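Local structure of methoxy mycolic acid synthase 2 (1TPY) at residues L192-A196 / T197-P201; E257-E260 / R261-Y265; A270-R274 / V275-D279. The protein uses S-adenosyl-L-methionine as a methylene donor to convert a double bond of mycolic acids into a cis cyclopropane ring, making cyclopropanated mycolates that influence cell-envelope permeability. All coordinates share one frame; numbering follows the deposited sequence.

Contact 1. Residues L192-A196 / T197-P201; sequences LKFIA and TEIFP. With 16A (cetyl-trimethyl-ammonium), chain D.
I195 and F200, five residues apart in the chain, send their side chains together into the greasy pocket that holds cetyl-trimethyl-ammonium; I195 also lies close to C269, probably the active-site cysteine. F200 can be traced from its root. Its CB rests against C12 of the ligand (3.7 Å). With chi1 at -64°, CG stands beside the backbone N, and the ring then spreads along the alkyl chain: C14 of 16A lies 3.5 Å above the ring plane, over its centre. CD1 also meets I195 CG2 at the ring edge (3.8 Å). At the far end F200 CZ touches C16, the carbon bonded to the ligand's ammonium nitrogen, at 3.6 Å. I199 CG2 packs on the opposite face, toward the rim, so the ring has a protein methyl on one side and the ligand's methylenes on the other, a natural place for phenylalanine.

The backbone beneath widens from alpha-helix into a pi-type turn. I195 O accepts both I199 N and, at 2.6 Å, F200 N, which approach from opposite faces of its carbonyl plane. Two residues earlier, K193 O is also gripped twice, both times by T197: through its N-H and through OG1 at 2.9 Å, a usual way for threonine to satisfy its hydroxyl within a helix. P201, with no N-H to donate, offers CA-H to A196 O instead (3.2 Å).

On another side of the helix, the E198 carboxylate meets the edge of F194, OE1 lying 3.5 Å from CD1 with the two planes 75° apart; the ring's electropositive hydrogens suit this anionic neighbour. E198 OE2 also makes a long, weak ion pair with R261 of helix 256-275. I199 CD1 touches F194 CZ, and K264 makes a cation-pi contact with the same ring.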
loop_
_atom_site.group_PDB
_atom_site.type_symbol
_atom_site.label_atom_id
_atom_site.label_comp_id
_atom_site.label_asym_id
_atom_site.label_seq_id
_atom_site.Cartn_x
_atom_site.Cartn_y
_atom_site.Cartn_z
ATOM N N LEU A 192 12.946 -1.903 -14.033
ATOM C CA LEU A 192 12.244 -2.917 -13.249
ATOM C C LEU A 192 13.228 -3.778 -12.445
ATOM O O LEU A 192 12.980 -4.112 -11.283
ATOM C CB LEU A 192 11.395 -3.803 -14.171
ATOM C CG LEU A 192 9.932 -3.405 -14.426
ATOM C CD1 LEU A 192 9.793 -1.903 -14.525
ATOM C CD2 LEU A 192 9.438 -4.069 -15.706
ATOM N N LYS A 193 14.345 -4.137 -13.063
ATOM C CA LYS A 193 15.340 -4.943 -12.377
ATOM C C LYS A 193 15.892 -4.120 -11.206
ATOM O O LYS A 193 16.102 -4.638 -10.110
ATOM C CB LYS A 193 16.459 -5.320 -13.349
ATOM C CG LYS A 193 17.474 -6.303 -12.788
ATOM C CD LYS A 193 18.577 -6.577 -13.805
ATOM C CE LYS A 193 19.624 -7.537 -13.252
ATOM N NZ LYS A 193 20.755 -7.717 -14.211
ATOM N N PHE A 194 16.116 -2.833 -11.455
ATOM C CA PHE A 194 16.621 -1.914 -10.439
ATOM C C PHE A 194 15.680 -1.890 -9.231
ATOM O O PHE A 194 16.116 -1.989 -8.082
ATOM C CB PHE A 194 16.747 -0.506 -11.038
ATOM C CG PHE A 194 16.763 0.596 -10.016
ATOM C CD1 PHE A 194 17.875 0.805 -9.207
ATOM C CD2 PHE A 194 15.650 1.422 -9.851
ATOM C CE1 PHE A 194 17.880 1.825 -8.246
ATOM C CE2 PHE A 194 15.646 2.445 -8.890
ATOM C CZ PHE A 194 16.764 2.643 -8.088
ATOM N N ILE A 195 14.387 -1.754 -9.498
ATOM C CA ILE A 195 13.401 -1.723 -8.425
ATOM C C ILE A 195 13.466 -3.012 -7.595
ATOM O O ILE A 195 13.512 -2.971 -6.363
ATOM C CB ILE A 195 11.978 -1.564 -8.992
ATOM C CG1 ILE A 195 11.848 -0.223 -9.719
ATOM C CG2 ILE A 195 10.961 -1.639 -7.868
ATOM C CD1 ILE A 195 11.892 0.989 -8.803
ATOM N N ALA A 196 13.481 -4.150 -8.282
ATOM C CA ALA A 196 13.528 -5.452 -7.625
ATOM C C ALA A 196 14.845 -5.713 -6.901
ATOM O O ALA A 196 14.897 -6.494 -5.958
ATOM C CB ALA A 196 13.282 -6.545 -8.645
ATOM N N THR A 197 15.906 -5.048 -7.336
ATOM C CA THR A 197 17.216 -5.245 -6.732
ATOM C C THR A 197 17.584 -4.256 -5.630
ATOM O O THR A 197 18.163 -4.647 -4.616
ATOM C CB THR A 197 18.320 -5.206 -7.822
ATOM O OG1 THR A 197 18.113 -6.280 -8.747
ATOM C CG2 THR A 197 19.702 -5.335 -7.202
ATOM N N GLU A 198 17.242 -2.982 -5.809
ATOM C CA GLU A 198 17.612 -1.973 -4.819
ATOM C C GLU A 198 16.471 -1.295 -4.069
ATOM O O GLU A 198 16.715 -0.575 -3.103
ATOM C CB GLU A 198 18.455 -0.879 -5.490
ATOM C CG GLU A 198 19.546 -1.389 -6.426
ATOM C CD GLU A 198 20.425 -0.269 -6.963
ATOM O OE1 GLU A 198 20.963 -0.413 -8.083
ATOM O OE2 GLU A 198 20.589 0.750 -6.259
ATOM N N ILE A 199 15.230 -1.521 -4.495
ATOM C CA ILE A 199 14.099 -0.854 -3.854
ATOM C C ILE A 199 13.092 -1.768 -3.176
ATOM O O ILE A 199 12.855 -1.659 -1.972
ATOM C CB ILE A 199 13.340 0.034 -4.879
ATOM C CG1 ILE A 199 14.340 0.896 -5.659
ATOM C CG2 ILE A 199 12.324 0.911 -4.162
ATOM C CD1 ILE A 199 15.182 1.827 -4.782
ATOM N N PHE A 200 12.489 -2.658 -3.957
ATOM C CA PHE A 200 11.493 -3.579 -3.437
ATOM C C PHE A 200 11.791 -5.039 -3.730
ATOM O O PHE A 200 11.121 -5.662 -4.549
ATOM C CB PHE A 200 10.115 -3.242 -4.009
ATOM C CG PHE A 200 9.600 -1.898 -3.596
ATOM C CD1 PHE A 200 9.265 -0.944 -4.555
ATOM C CD2 PHE A 200 9.441 -1.584 -2.250
ATOM C CE1 PHE A 200 8.778 0.305 -4.176
ATOM C CE2 PHE A 200 8.954 -0.340 -1.864
ATOM C CZ PHE A 200 8.623 0.606 -2.832
ATOM N N PRO A 201 12.810 -5.609 -3.076
ATOM C CA PRO A 201 13.092 -7.020 -3.348
ATOM C C PRO A 201 11.815 -7.813 -3.061
ATOM O O PRO A 201 11.077 -7.488 -2.127
ATOM C CB PRO A 201 14.199 -7.345 -2.352
ATOM C CG PRO A 201 14.925 -6.044 -2.231
ATOM C CD PRO A 201 13.807 -5.025 -2.164
HETATM C C1 16A D . 5.566 4.097 -5.553
HETATM C C2 16A D . 5.999 2.681 -5.929
HETATM C C3 16A D . 5.722 2.413 -7.417
HETATM C C4 16A D . 6.131 1.036 -7.923
HETATM C C5 16A D . 5.793 0.926 -9.419
HETATM C C6 16A D . 6.145 -0.414 -10.082
HETATM C C7 16A D . 7.634 -0.832 -10.171
HETATM C C8 16A D . 7.956 -2.331 -10.390
HETATM C C9 16A D . 7.270 -3.348 -9.447
HETATM C C10 16A D . 7.636 -3.258 -7.947
HETATM C C11 16A D . 6.643 -3.922 -6.961
HETATM C C12 16A D . 6.766 -3.466 -5.499
HETATM C C13 16A D . 5.685 -2.448 -5.119
HETATM C C14 16A D . 5.878 -1.932 -3.695
HETATM C C15 16A D . 4.926 -0.738 -3.512
HETATM C C16 16A D . 5.214 -0.105 -2.136
HETATM N N1 16A D . 4.549 1.130 -1.534
HETATM C C17 16A D . 4.850 1.716 -0.363
HETATM C C18 16A D . 4.573 2.283 -2.514
HETATM C C19 16A D . 3.079 0.833 -1.337
#

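Contact 2. Residues E257-E260 / R261-Y265; sequences EVYE and RYMKY. With 16A (cetyl-trimethyl-ammonium), chain D.
Y259 and M263, one helical turn apart, make the aromatic contact here. M263 CG lies over one face of the tyrosine ring, 3.7 Å from its centroid and only 22° off the normal, which makes it a CH-pi contact. The sulfur follows obliquely, SD standing 4.7 Å from the centroid of the Y259 ring, a Met-aromatic interaction. Y259 CG is anti to the backbone N (chi1 168°), which carries the ring along the helix to meet the methionine, whose thin, flexible chain can bend over it.

The ionic contact is looser. E257 OE2 comes to the edge of the R261 guanidinium and forms a salt bridge with a weak hydrogen bond to NH1 (3.4 Å). The spacing of four residues suits such a pair. R261 NH1 has a second, likewise long and weak partner in E198 of helix 186-199. V258 CG2 sets a methyl beside the guanidinium, 3.7 Å from R261 NH2.

The apolar pair is V258 CG1 alongside Y262 CD1 (4.0 Å). Both residues are buried and pack on L18, and Y262 also meets Y33 and, edge-to-face, F22, where branched and aromatic side chains fit. Regular alpha-helical backbone bonds run beneath.

Y265, four residues after R261, turns its ring edge to the alkyl tail, CE1 to C2 of 16A at 3.8 Å. Its hydroxyl is hydrogen-bonded to Y33, a residue that binds S-adenosyl-L-methionine. Helix 256-275 packs against helix 229-245 through Y259, Y262 and M263, against helix 247-253 through Y259, and against helix 186-199 through R261 and Y265.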
loop_
_atom_site.group_PDB
_atom_site.type_symbol
_atom_site.label_atom_id
_atom_site.label_comp_id
_atom_site.label_asym_id
_atom_site.label_seq_id
_atom_site.Cartn_x
_atom_site.Cartn_y
_atom_site.Cartn_z
ATOM N N GLU A 257 24.368 8.247 -1.964
ATOM C CA GLU A 257 24.017 7.032 -2.688
ATOM C C GLU A 257 22.548 6.690 -2.480
ATOM O O GLU A 257 21.830 6.391 -3.435
ATOM C CB GLU A 257 24.884 5.860 -2.221
ATOM C CG GLU A 257 24.573 4.547 -2.926
ATOM C CD GLU A 257 25.536 3.436 -2.552
ATOM O OE1 GLU A 257 26.754 3.609 -2.765
ATOM O OE2 GLU A 257 25.076 2.389 -2.050
ATOM N N VAL A 258 22.104 6.731 -1.228
ATOM C CA VAL A 258 20.715 6.427 -0.912
ATOM C C VAL A 258 19.808 7.510 -1.482
ATOM O O VAL A 258 18.740 7.221 -2.015
ATOM C CB VAL A 258 20.498 6.315 0.610
ATOM C CG1 VAL A 258 19.008 6.275 0.927
ATOM C CG2 VAL A 258 21.179 5.054 1.129
ATOM N N TYR A 259 20.245 8.759 -1.367
ATOM C CA TYR A 259 19.475 9.875 -1.894
ATOM C C TYR A 259 19.205 9.644 -3.375
ATOM O O TYR A 259 18.054 9.655 -3.810
ATOM C CB TYR A 259 20.238 11.189 -1.725
ATOM C CG TYR A 259 19.616 12.327 -2.500
ATOM C CD1 TYR A 259 18.447 12.943 -2.057
ATOM C CD2 TYR A 259 20.163 12.746 -3.716
ATOM C CE1 TYR A 259 17.834 13.943 -2.801
ATOM C CE2 TYR A 259 19.557 13.742 -4.468
ATOM C CZ TYR A 259 18.393 14.337 -4.005
ATOM O OH TYR A 259 17.797 15.331 -4.744
ATOM N N GLU A 260 20.273 9.431 -4.142
ATOM C CA GLU A 260 20.153 9.208 -5.578
ATOM C C GLU A 260 19.349 7.947 -5.896
ATOM O O GLU A 260 18.595 7.917 -6.870
ATOM C CB GLU A 260 21.540 9.124 -6.232
ATOM C CG GLU A 260 22.350 10.421 -6.163
ATOM C CD GLU A 260 21.712 11.590 -6.922
ATOM O OE1 GLU A 260 22.207 12.730 -6.780
ATOM O OE2 GLU A 260 20.726 11.380 -7.661
ATOM N N ARG A 261 19.508 6.909 -5.081
ATOM C CA ARG A 261 18.768 5.673 -5.301
ATOM C C ARG A 261 17.258 5.939 -5.241
ATOM O O ARG A 261 16.515 5.517 -6.125
ATOM C CB ARG A 261 19.166 4.625 -4.256
ATOM C CG ARG A 261 18.406 3.313 -4.362
ATOM C CD ARG A 261 19.316 2.143 -4.024
ATOM N NE ARG A 261 19.816 2.206 -2.657
ATOM C CZ ARG A 261 21.077 1.966 -2.308
ATOM N NH1 ARG A 261 21.978 1.651 -3.225
ATOM N NH2 ARG A 261 21.436 2.038 -1.034
ATOM N N TYR A 262 16.810 6.645 -4.205
ATOM C CA TYR A 262 15.396 6.950 -4.065
ATOM C C TYR A 262 14.879 7.947 -5.099
ATOM O O TYR A 262 13.744 7.821 -5.562
ATOM C CB TYR A 262 15.087 7.420 -2.638
ATOM C CG TYR A 262 14.802 6.255 -1.707
ATOM C CD1 TYR A 262 15.810 5.356 -1.358
ATOM C CD2 TYR A 262 13.509 6.006 -1.245
ATOM C CE1 TYR A 262 15.537 4.227 -0.573
ATOM C CE2 TYR A 262 13.221 4.885 -0.462
ATOM C CZ TYR A 262 14.243 3.998 -0.129
ATOM O OH TYR A 262 13.972 2.895 0.652
ATOM N N MET A 263 15.700 8.927 -5.478
ATOM C CA MET A 263 15.276 9.887 -6.494
ATOM C C MET A 263 15.109 9.138 -7.810
ATOM O O MET A 263 14.186 9.400 -8.577
ATOM C CB MET A 263 16.309 11.005 -6.668
ATOM C CG MET A 263 16.375 11.992 -5.506
ATOM S SD MET A 263 14.758 12.700 -5.107
ATOM C CE MET A 263 14.442 13.655 -6.606
ATOM N N LYS A 264 16.011 8.197 -8.065
ATOM C CA LYS A 264 15.956 7.395 -9.283
ATOM C C LYS A 264 14.684 6.550 -9.261
ATOM O O LYS A 264 13.995 6.411 -10.275
ATOM C CB LYS A 264 17.184 6.479 -9.367
ATOM C CG LYS A 264 17.198 5.539 -10.574
ATOM C CD LYS A 264 18.462 4.688 -10.587
ATOM C CE LYS A 264 18.423 3.636 -11.694
ATOM N NZ LYS A 264 19.697 2.846 -11.747
ATOM N N TYR A 265 14.373 5.990 -8.095
ATOM C CA TYR A 265 13.184 5.160 -7.953
ATOM C C TYR A 265 11.904 5.986 -8.047
ATOM O O TYR A 265 10.992 5.631 -8.789
ATOM C CB TYR A 265 13.254 4.371 -6.633
ATOM C CG TYR A 265 11.998 4.324 -5.776
ATOM C CD1 TYR A 265 10.766 3.926 -6.301
ATOM C CD2 TYR A 265 12.062 4.630 -4.414
ATOM C CE1 TYR A 265 9.631 3.834 -5.493
ATOM C CE2 TYR A 265 10.934 4.539 -3.594
ATOM C CZ TYR A 265 9.724 4.142 -4.142
ATOM O OH TYR A 265 8.616 4.066 -3.332
HETATM C C1 16A D . 5.566 4.097 -5.553
HETATM C C2 16A D . 5.999 2.681 -5.929
HETATM C C3 16A D . 5.722 2.413 -7.417
HETATM C C4 16A D . 6.131 1.036 -7.923
HETATM C C5 16A D . 5.793 0.926 -9.419
HETATM C C6 16A D . 6.145 -0.414 -10.082
HETATM C C7 16A D . 7.634 -0.832 -10.171
HETATM C C8 16A D . 7.956 -2.331 -10.390
HETATM C C9 16A D . 7.270 -3.348 -9.447
HETATM C C10 16A D . 7.636 -3.258 -7.947
HETATM C C11 16A D . 6.643 -3.922 -6.961
HETATM C C12 16A D . 6.766 -3.466 -5.499
HETATM C C13 16A D . 5.685 -2.448 -5.119
HETATM C C14 16A D . 5.878 -1.932 -3.695
HETATM C C15 16A D . 4.926 -0.738 -3.512
HETATM C C16 16A D . 5.214 -0.105 -2.136
HETATM N N1 16A D . 4.549 1.130 -1.534
HETATM C C17 16A D . 4.850 1.716 -0.363
HETATM C C18 16A D . 4.573 2.283 -2.514
HETATM C C19 16A D . 3.079 0.833 -1.337
#

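Contact 3. Residues A270-R274 / V275-D279; sequences AKLFR and VGYID
F273 and I278 form the tight heart of the turn that leads helix 256-275 into strand 278-286. I278 CB sits over one face of the ring, 4.1 Å from its centroid and 17° off the normal, a CH-pi contact; CG2, placed anti to the backbone N by chi1 of -55° for CG1, reaches F273 CE2 at 3.5 Å. The ring edge points to a carbonyl, CE2 lying 3.5 Å from D279 O. F273 also touches the bound cetyl-trimethyl-ammonium and lies about 5 Å, side chain to side chain, from C269, probably the active-site residue. L272 packs alongside the same isoleucine, CB to CG1 of I278 at 3.8 Å, and crosses Y277 almost perpendicularly, CD2 meeting CD1 of the tyrosine. Branched and aromatic residues suit this buried corner because they fill it from both the helix and the strand.

The reversal is made at G276, whose positive phi (114°) would jam a CB against the preceding carbonyl oxygen; glycine avoids that. Its N donates to L272 O at 2.8 Å, and Y277 N adds a weaker, bent bond to the same oxygen.

The outer side is more open: K271 is exposed and V275 partly so, their side chains lying side by side, CG to CG2 at 3.7 Å, above the backbone bond from V275 N to K271 O. The extended K271 makes a cation-pi contact with W187, and R274 turns off to a salt bridge with D237.

Around this corner, helix 229-245 meets F273 through L236, helix 186-199 covers L272, and strand 278-286 enters the sheet between strands 163-171 and 221-227, antiparallel to both, with D279 bonded through its backbone to T170.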
loop_
_atom_site.group_PDB
_atom_site.type_symbol
_atom_site.label_atom_id
_atom_site.label_comp_id
_atom_site.label_asym_id
_atom_site.label_seq_id
_atom_site.Cartn_x
_atom_site.Cartn_y
_atom_site.Cartn_z
ATOM N N ALA A 270 7.311 7.416 -11.541
ATOM C CA ALA A 270 6.416 8.467 -12.010
ATOM C C ALA A 270 6.265 8.349 -13.528
ATOM O O ALA A 270 5.193 8.602 -14.075
ATOM C CB ALA A 270 6.969 9.846 -11.638
ATOM N N LYS A 271 7.343 7.964 -14.209
ATOM C CA LYS A 271 7.292 7.807 -15.661
ATOM C C LYS A 271 6.437 6.586 -16.008
ATOM O O LYS A 271 5.625 6.621 -16.940
ATOM C CB LYS A 271 8.704 7.649 -16.246
ATOM C CG LYS A 271 8.709 7.388 -17.749
ATOM C CD LYS A 271 10.117 7.262 -18.310
ATOM C CE LYS A 271 10.080 6.836 -19.771
ATOM N NZ LYS A 271 11.415 6.952 -20.437
ATOM N N LEU A 272 6.614 5.505 -15.257
ATOM C CA LEU A 272 5.835 4.299 -15.502
ATOM C C LEU A 272 4.332 4.589 -15.528
ATOM O O LEU A 272 3.637 4.179 -16.459
ATOM C CB LEU A 272 6.146 3.232 -14.448
ATOM C CG LEU A 272 7.579 2.684 -14.491
ATOM C CD1 LEU A 272 7.712 1.551 -13.492
ATOM C CD2 LEU A 272 7.913 2.195 -15.910
ATOM N N PHE A 273 3.832 5.300 -14.521
ATOM C CA PHE A 273 2.404 5.617 -14.471
ATOM C C PHE A 273 2.026 6.665 -15.512
ATOM O O PHE A 273 0.948 6.606 -16.104
ATOM C CB PHE A 273 1.994 6.122 -13.077
ATOM C CG PHE A 273 2.051 5.072 -12.008
ATOM C CD1 PHE A 273 3.201 4.895 -11.247
ATOM C CD2 PHE A 273 0.967 4.227 -11.792
ATOM C CE1 PHE A 273 3.273 3.890 -10.289
ATOM C CE2 PHE A 273 1.029 3.222 -10.840
ATOM C CZ PHE A 273 2.186 3.052 -10.086
ATOM N N ARG A 274 2.913 7.629 -15.726
ATOM C CA ARG A 274 2.659 8.690 -16.689
ATOM C C ARG A 274 2.504 8.095 -18.085
ATOM O O ARG A 274 1.570 8.432 -18.813
ATOM C CB ARG A 274 3.808 9.700 -16.673
ATOM C CG ARG A 274 3.525 10.965 -17.455
ATOM C CD ARG A 274 4.717 11.899 -17.441
ATOM N NE ARG A 274 5.085 12.283 -16.086
ATOM C CZ ARG A 274 6.281 12.067 -15.545
ATOM N NH1 ARG A 274 6.518 12.457 -14.299
ATOM N NH2 ARG A 274 7.237 11.460 -16.243
ATOM N N VAL A 275 3.428 7.211 -18.452
ATOM C CA VAL A 275 3.385 6.553 -19.754
ATOM C C VAL A 275 2.205 5.588 -19.783
ATOM O O VAL A 275 1.500 5.484 -20.783
ATOM C CB VAL A 275 4.679 5.755 -20.022
ATOM C CG1 VAL A 275 4.568 5.002 -21.348
ATOM C CG2 VAL A 275 5.880 6.703 -20.041
ATOM N N GLY A 276 2.000 4.884 -18.675
ATOM C CA GLY A 276 0.902 3.941 -18.589
ATOM C C GLY A 276 1.323 2.486 -18.471
ATOM O O GLY A 276 0.488 1.594 -18.592
ATOM N N TYR A 277 2.607 2.233 -18.236
ATOM C CA TYR A 277 3.081 0.856 -18.101
ATOM C C TYR A 277 2.467 0.196 -16.876
ATOM O O TYR A 277 2.178 -1.000 -16.877
ATOM C CB TYR A 277 4.604 0.816 -17.962
ATOM C CG TYR A 277 5.354 1.092 -19.241
ATOM C CD1 TYR A 277 6.150 2.226 -19.366
ATOM C CD2 TYR A 277 5.267 0.220 -20.324
ATOM C CE1 TYR A 277 6.843 2.493 -20.535
ATOM C CE2 TYR A 277 5.956 0.477 -21.504
ATOM C CZ TYR A 277 6.742 1.615 -21.602
ATOM O OH TYR A 277 7.421 1.889 -22.762
ATOM N N ILE A 278 2.275 1.000 -15.833
ATOM C CA ILE A 278 1.723 0.532 -14.574
ATOM C C ILE A 278 0.418 1.263 -14.261
ATOM O O ILE A 278 0.194 2.390 -14.720
ATOM C CB ILE A 278 2.731 0.781 -13.429
ATOM C CG1 ILE A 278 4.075 0.129 -13.766
ATOM C CG2 ILE A 278 2.201 0.222 -12.128
ATOM C CD1 ILE A 278 4.017 -1.379 -13.904
ATOM N N ASP A 279 -0.436 0.605 -13.483
ATOM C CA ASP A 279 -1.727 1.156 -13.073
ATOM C C ASP A 279 -1.798 0.949 -11.555
ATOM O O ASP A 279 -0.901 0.353 -10.961
ATOM C CB ASP A 279 -2.863 0.387 -13.782
ATOM C CG ASP A 279 -4.232 1.050 -13.628
ATOM O OD1 ASP A 279 -5.239 0.439 -14.063
ATOM O OD2 ASP A 279 -4.312 2.174 -13.089
#

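In the fold
The contacts follow in series along the chain. Contact 1 lies on helix 186-199, while contacts 2 and 3 occupy the early part of helix 256-275 and its passage into strand 278-286. Contacts 1 and 2 are about 12 Å apart between centres and touch directly; contact 3 lies about 16 Å from contact 1, joined by L192 packing on L272, and about 19 Å from contact 2, without touching it. All three supply residues to the cetyl-trimethyl-ammonium pocket. C269, probably the active-site cysteine, falls between contacts 2 and 3. The two helices thus line the surfactant pocket, probably the acyl-chain site, next to the Rossmann-like methyltransferase core, where S-adenosyl-L-homocysteine is bound.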